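Local coordinates for protein putative glycyl-glycine endopeptidase lytM (Ruminococcus gnavus, PDB 3NYY) that is probably a metal-dependent endopeptidase of the M23 family, many of whose members cut peptide cross-links of bacterial cell walls, at residues 94-108 and 129-143. Numbering follows the deposited sequence.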
loop_
_atom_site.group_PDB
_atom_site.type_symbol
_atom_site.label_atom_id
_atom_site.label_comp_id
_atom_site.label_asym_id
_atom_site.label_seq_id
_atom_site.Cartn_x
_atom_site.Cartn_y
_atom_site.Cartn_z
ATOM N N PHE A 94 -9.282 12.961 8.124
ATOM C CA PHE A 94 -8.900 11.978 7.116
ATOM C C PHE A 94 -9.915 12.129 5.950
ATOM O O PHE A 94 -11.057 12.526 6.168
ATOM C CB PHE A 94 -9.037 10.602 7.769
ATOM C CG PHE A 94 -8.381 9.486 6.995
ATOM C CD1 PHE A 94 -7.004 9.334 7.006
ATOM C CD2 PHE A 94 -9.155 8.561 6.307
ATOM C CE1 PHE A 94 -6.407 8.336 6.303
ATOM C CE2 PHE A 94 -8.560 7.522 5.581
ATOM C CZ PHE A 94 -7.193 7.430 5.562
ATOM N N PRO A 95 -9.521 11.832 4.694
ATOM C CA PRO A 95 -10.420 12.067 3.567
ATOM C C PRO A 95 -11.572 11.068 3.380
ATOM O O PRO A 95 -12.477 11.343 2.593
ATOM C CB PRO A 95 -9.468 12.009 2.378
ATOM C CG PRO A 95 -8.385 11.092 2.827
ATOM C CD PRO A 95 -8.173 11.487 4.247
ATOM N N ILE A 96 -11.528 9.942 4.084
ATOM C CA ILE A 96 -12.580 8.925 3.956
ATOM C C ILE A 96 -13.348 8.851 5.275
ATOM O O ILE A 96 -12.749 8.600 6.327
ATOM C CB ILE A 96 -12.055 7.550 3.625
ATOM C CG1 ILE A 96 -11.058 7.580 2.463
ATOM C CG2 ILE A 96 -13.259 6.608 3.249
ATOM C CD1 ILE A 96 -11.534 8.283 1.185
ATOM N N PRO A 97 -14.669 9.089 5.228
ATOM C CA PRO A 97 -15.461 8.991 6.443
ATOM C C PRO A 97 -15.546 7.592 6.990
ATOM O O PRO A 97 -15.297 6.616 6.253
ATOM C CB PRO A 97 -16.869 9.453 5.998
ATOM C CG PRO A 97 -16.682 10.232 4.801
ATOM C CD PRO A 97 -15.480 9.587 4.102
ATOM N N GLN A 98 -15.889 7.485 8.276
ATOM C CA GLN A 98 -16.244 6.183 8.856
ATOM C C GLN A 98 -17.764 6.025 8.720
ATOM O O GLN A 98 -18.527 7.008 8.724
ATOM C CB GLN A 98 -15.781 6.045 10.307
ATOM C CG GLN A 98 -16.225 7.137 11.247
ATOM C CD GLN A 98 -15.819 6.841 12.708
ATOM O OE1 GLN A 98 -16.266 5.848 13.286
ATOM N NE2 GLN A 98 -14.993 7.715 13.301
ATOM N N SER A 99 -18.212 4.781 8.604
ATOM C CA SER A 99 -19.623 4.474 8.432
ATOM C C SER A 99 -20.402 4.507 9.758
ATOM O O SER A 99 -19.996 3.882 10.728
ATOM C CB SER A 99 -19.792 3.104 7.767
ATOM O OG SER A 99 -21.160 2.756 7.656
ATOM N N LEU A 100 -21.507 5.261 9.787
ATOM C CA LEU A 100 -22.438 5.281 10.942
ATOM C C LEU A 100 -23.324 4.046 10.903
ATOM O O LEU A 100 -23.691 3.513 11.949
ATOM C CB LEU A 100 -23.345 6.524 10.922
ATOM C CG LEU A 100 -22.755 7.784 11.543
ATOM C CD1 LEU A 100 -23.603 9.024 11.203
ATOM C CD2 LEU A 100 -22.590 7.624 13.069
ATOM N N ASP A 101 -23.702 3.637 9.692
ATOM C CA ASP A 101 -24.491 2.415 9.473
ATOM C C ASP A 101 -23.566 1.184 9.615
ATOM O O ASP A 101 -22.347 1.325 9.630
ATOM C CB ASP A 101 -25.309 2.457 8.141
ATOM C CG ASP A 101 -24.600 3.201 6.944
ATOM O OD1 ASP A 101 -23.495 3.822 7.068
ATOM O OD2 ASP A 101 -25.191 3.188 5.838
ATOM N N ASP A 102 -24.133 -0.010 9.766
ATOM C CA ASP A 102 -23.324 -1.243 9.855
ATOM C C ASP A 102 -22.879 -1.664 8.442
ATOM O O ASP A 102 -23.343 -2.683 7.909
ATOM C CB ASP A 102 -24.122 -2.376 10.537
ATOM N N THR A 103 -21.985 -0.874 7.841
ATOM C CA THR A 103 -21.545 -1.092 6.464
ATOM C C THR A 103 -20.009 -1.036 6.406
ATOM O O THR A 103 -19.356 -0.408 7.252
ATOM C CB THR A 103 -22.209 -0.069 5.455
ATOM O OG1 THR A 103 -22.306 -0.653 4.150
ATOM C CG2 THR A 103 -21.430 1.221 5.336
ATOM N N GLU A 104 -19.437 -1.733 5.424
ATOM C CA GLU A 104 -17.992 -1.729 5.216
ATOM C C GLU A 104 -17.431 -0.311 5.025
ATOM O O GLU A 104 -17.888 0.406 4.146
ATOM C CB GLU A 104 -17.656 -2.553 3.958
ATOM C CG GLU A 104 -16.155 -2.701 3.689
ATOM C CD GLU A 104 -15.480 -3.393 4.832
ATOM O OE1 GLU A 104 -15.675 -4.618 4.988
ATOM O OE2 GLU A 104 -14.787 -2.698 5.603
ATOM N N ASP A 105 -16.432 0.075 5.822
ATOM C CA ASP A 105 -15.747 1.350 5.585
ATOM C C ASP A 105 -14.227 1.226 5.598
ATOM O O ASP A 105 -13.516 2.230 5.746
ATOM C CB ASP A 105 -16.224 2.420 6.588
ATOM C CG ASP A 105 -15.853 2.089 8.054
ATOM O OD1 ASP A 105 -15.234 1.029 8.291
ATOM O OD2 ASP A 105 -16.198 2.904 8.972
ATOM N N LYS A 106 -13.720 0.013 5.396
ATOM C CA LYS A 106 -12.278 -0.234 5.519
ATOM C C LYS A 106 -11.540 0.239 4.266
ATOM O O LYS A 106 -12.038 0.141 3.147
ATOM C CB LYS A 106 -11.952 -1.708 5.795
ATOM C CG LYS A 106 -12.331 -2.127 7.219
ATOM C CD LYS A 106 -12.393 -3.675 7.371
ATOM C CE LYS A 106 -13.239 -4.111 8.589
ATOM N NZ LYS A 106 -14.700 -3.731 8.498
ATOM N N ILE A 107 -10.378 0.829 4.524
ATOM C CA ILE A 107 -9.452 1.230 3.475
ATOM C C ILE A 107 -8.047 0.806 3.898
ATOM O O ILE A 107 -7.793 0.486 5.068
ATOM C CB ILE A 107 -9.495 2.759 3.164
ATOM C CG1 ILE A 107 -9.442 3.630 4.429
ATOM C CG2 ILE A 107 -10.774 3.114 2.372
ATOM C CD1 ILE A 107 -8.117 3.636 5.180
ATOM N N SER A 108 -7.133 0.819 2.947
ATOM C CA SER A 108 -5.744 0.423 3.191
ATOM C C SER A 108 -4.866 1.348 2.389
ATOM O O SER A 108 -5.264 1.771 1.304
ATOM C CB SER A 108 -5.489 -1.004 2.707
ATOM O OG SER A 108 -6.282 -1.949 3.386
ATOM N N ASP A 129 -2.071 6.497 -2.327
ATOM C CA ASP A 129 -3.239 5.784 -2.858
ATOM C C ASP A 129 -3.995 5.082 -1.757
ATOM O O ASP A 129 -3.480 4.178 -1.109
ATOM C CB ASP A 129 -2.801 4.830 -3.955
ATOM C CG ASP A 129 -2.219 5.571 -5.147
ATOM O OD1 ASP A 129 -2.765 6.627 -5.483
ATOM O OD2 ASP A 129 -1.171 5.165 -5.673
ATOM N N ILE A 130 -5.208 5.545 -1.500
ATOM C CA ILE A 130 -6.031 5.011 -0.443
ATOM C C ILE A 130 -7.019 4.008 -1.092
ATOM O O ILE A 130 -7.972 4.388 -1.820
ATOM C CB ILE A 130 -6.715 6.096 0.303
ATOM C CG1 ILE A 130 -5.694 7.016 0.979
ATOM C CG2 ILE A 130 -7.640 5.484 1.357
ATOM C CD1 ILE A 130 -6.310 8.307 1.502
HETATM N N MSE A 131 -6.776 2.727 -0.816
HETATM C CA MSE A 131 -7.440 1.630 -1.500
HETATM C C MSE A 131 -8.720 1.216 -0.849
HETATM O O MSE A 131 -8.794 1.057 0.372
HETATM C CB MSE A 131 -6.516 0.409 -1.648
HETATM C CG MSE A 131 -5.090 0.723 -2.161
HETATM SE SE MSE A 131 -4.977 1.394 -3.935
HETATM C CE MSE A 131 -3.059 1.191 -4.284
ATOM N N ALA A 132 -9.768 1.077 -1.675
ATOM C CA ALA A 132 -11.050 0.541 -1.190
ATOM C C ALA A 132 -10.947 -0.984 -0.840
ATOM O O ALA A 132 -10.481 -1.774 -1.662
ATOM C CB ALA A 132 -12.130 0.703 -2.267
ATOM N N GLU A 133 -11.452 -1.354 0.344
ATOM C CA GLU A 133 -11.697 -2.745 0.743
ATOM C C GLU A 133 -12.824 -3.332 -0.131
ATOM O O GLU A 133 -12.663 -4.376 -0.751
ATOM C CB GLU A 133 -12.132 -2.799 2.218
ATOM C CG GLU A 133 -12.428 -4.237 2.760
ATOM C CD GLU A 133 -11.179 -5.013 3.163
ATOM O OE1 GLU A 133 -10.060 -4.444 3.218
ATOM O OE2 GLU A 133 -11.327 -6.221 3.432
ATOM N N LYS A 134 -13.959 -2.637 -0.176
ATOM C CA LYS A 134 -15.062 -2.971 -1.103
ATOM C C LYS A 134 -14.734 -2.303 -2.457
ATOM O O LYS A 134 -14.877 -1.091 -2.569
ATOM C CB LYS A 134 -16.388 -2.471 -0.512
ATOM C CG LYS A 134 -17.636 -2.790 -1.294
ATOM C CD LYS A 134 -18.897 -2.353 -0.553
ATOM C CE LYS A 134 -20.149 -2.546 -1.388
ATOM N NZ LYS A 134 -20.357 -3.957 -1.823
ATOM N N ASN A 135 -14.291 -3.077 -3.450
ATOM C CA ASN A 135 -13.748 -2.541 -4.714
ATOM C C ASN A 135 -14.885 -2.203 -5.667
ATOM O O ASN A 135 -15.067 -2.830 -6.712
ATOM C CB ASN A 135 -12.706 -3.524 -5.317
ATOM C CG ASN A 135 -12.073 -3.041 -6.604
ATOM O OD1 ASN A 135 -12.126 -1.867 -6.948
ATOM N ND2 ASN A 135 -11.437 -3.983 -7.339
ATOM N N THR A 136 -15.663 -1.192 -5.275
ATOM C CA THR A 136 -16.793 -0.755 -6.071
ATOM C C THR A 136 -16.825 0.765 -6.075
ATOM O O THR A 136 -16.660 1.387 -5.034
ATOM C CB THR A 136 -18.123 -1.365 -5.564
ATOM O OG1 THR A 136 -19.226 -0.857 -6.333
ATOM C CG2 THR A 136 -18.346 -1.049 -4.118
ATOM N N PRO A 137 -17.010 1.359 -7.264
ATOM C CA PRO A 137 -17.064 2.805 -7.336
ATOM C C PRO A 137 -18.373 3.426 -6.852
ATOM O O PRO A 137 -19.398 2.760 -6.819
ATOM C CB PRO A 137 -16.870 3.072 -8.826
ATOM C CG PRO A 137 -17.529 1.980 -9.482
ATOM C CD PRO A 137 -17.267 0.759 -8.597
ATOM N N GLY A 138 -18.325 4.683 -6.454
ATOM C CA GLY A 138 -19.544 5.378 -6.046
ATOM C C GLY A 138 -20.095 4.992 -4.687
ATOM O O GLY A 138 -21.289 5.205 -4.425
ATOM N N TYR A 139 -19.259 4.409 -3.844
ATOM C CA TYR A 139 -19.658 3.884 -2.544
ATOM C C TYR A 139 -19.004 4.605 -1.357
ATOM O O TYR A 139 -19.705 5.070 -0.467
ATOM C CB TYR A 139 -19.384 2.383 -2.474
ATOM C CG TYR A 139 -19.619 1.788 -1.118
ATOM C CD1 TYR A 139 -20.907 1.511 -0.658
ATOM C CD2 TYR A 139 -18.561 1.485 -0.301
ATOM C CE1 TYR A 139 -21.118 0.964 0.609
ATOM C CE2 TYR A 139 -18.742 0.968 0.967
ATOM C CZ TYR A 139 -20.033 0.684 1.410
ATOM O OH TYR A 139 -20.173 0.150 2.671
ATOM N N TYR A 140 -17.674 4.695 -1.354
ATOM C CA TYR A 140 -16.958 5.445 -0.329
ATOM C C TYR A 140 -17.042 6.939 -0.603
ATOM O O TYR A 140 -16.579 7.414 -1.646
ATOM C CB TYR A 140 -15.467 5.070 -0.282
ATOM C CG TYR A 140 -15.129 3.711 0.215
ATOM C CD1 TYR A 140 -15.153 2.621 -0.657
ATOM C CD2 TYR A 140 -14.811 3.515 1.544
ATOM C CE1 TYR A 140 -14.834 1.352 -0.203
ATOM C CE2 TYR A 140 -14.492 2.242 2.012
ATOM C CZ TYR A 140 -14.506 1.187 1.138
ATOM O OH TYR A 140 -14.172 -0.069 1.654
ATOM N N PRO A 141 -17.621 7.729 0.324
ATOM C CA PRO A 141 -17.505 9.176 0.149
ATOM C C PRO A 141 -16.067 9.654 0.332
ATOM O O PRO A 141 -15.269 8.978 1.002
ATOM C CB PRO A 141 -18.391 9.762 1.253
ATOM C CG PRO A 141 -19.035 8.576 1.934
ATOM C CD PRO A 141 -18.294 7.373 1.580
ATOM N N VAL A 142 -15.764 10.787 -0.286
ATOM C CA VAL A 142 -14.492 11.498 -0.148
ATOM C C VAL A 142 -14.852 12.886 0.350
ATOM O O VAL A 142 -15.662 13.583 -0.257
ATOM C CB VAL A 142 -13.725 11.523 -1.474
ATOM C CG1 VAL A 142 -12.492 12.405 -1.342
ATOM C CG2 VAL A 142 -13.344 10.051 -1.904
ATOM N N VAL A 143 -14.276 13.256 1.503
ATOM C CA VAL A 143 -14.497 14.536 2.123
ATOM C C VAL A 143 -13.213 15.334 2.176
ATOM O O VAL A 143 -12.096 14.796 2.132
ATOM C CB VAL A 143 -15.073 14.396 3.536
ATOM C CG1 VAL A 143 -16.394 13.645 3.489
ATOM C CG2 VAL A 143 -14.070 13.751 4.505
HETATM O O HOH W 1 -8.512 -2.016 1.744
#
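Ile96, Ile107 and Ile130 form the tightly packed side of this contact. Ile130 lays its CG2 branch 3.8 Å from CB of Ile107 and sends CD1 to CG of Pro95, 3.7 Å away, while Leu238 of helix 235-240 packs on Pro95 and Ile130. Ile107 CG2 and Ile96 CG2 lie against the Tyr140 ring. Backbone bonds frame this core: Ser108 and Met131, an antiparallel hydrogen-bonded pair, join short strand 107-108 to strand 128-132 of the M23 sheet, and Val143 N meets Pro95 O almost straight (2.8 Å, 173°). On strand 128-132, Asp129, hydrogen-bonded to His218, probably corresponds to the family's metal-ligand aspartate.

The outer side is looser and polar. A water links Ser108 OG to Glu133 OE1. Glu104 CD rests 3.8 Å from Glu133 CG, but their carboxylates stay apart; Lys106 probably offsets Glu104, and Arg239 of the second subunit Glu133. Tyr139 OH accepts from Thr103 OG1 and donates to Glu104 O in the carbonyl plane, each at 2.7 Å. Tyr140 OH, which accepts from Lys134 N, makes a weak bond to Lys106 O (2.6 Å). Backbone bonds thus join the strands, apolar side chains fill between them, and two tyrosine hydroxyls tie down the loop at 103-106.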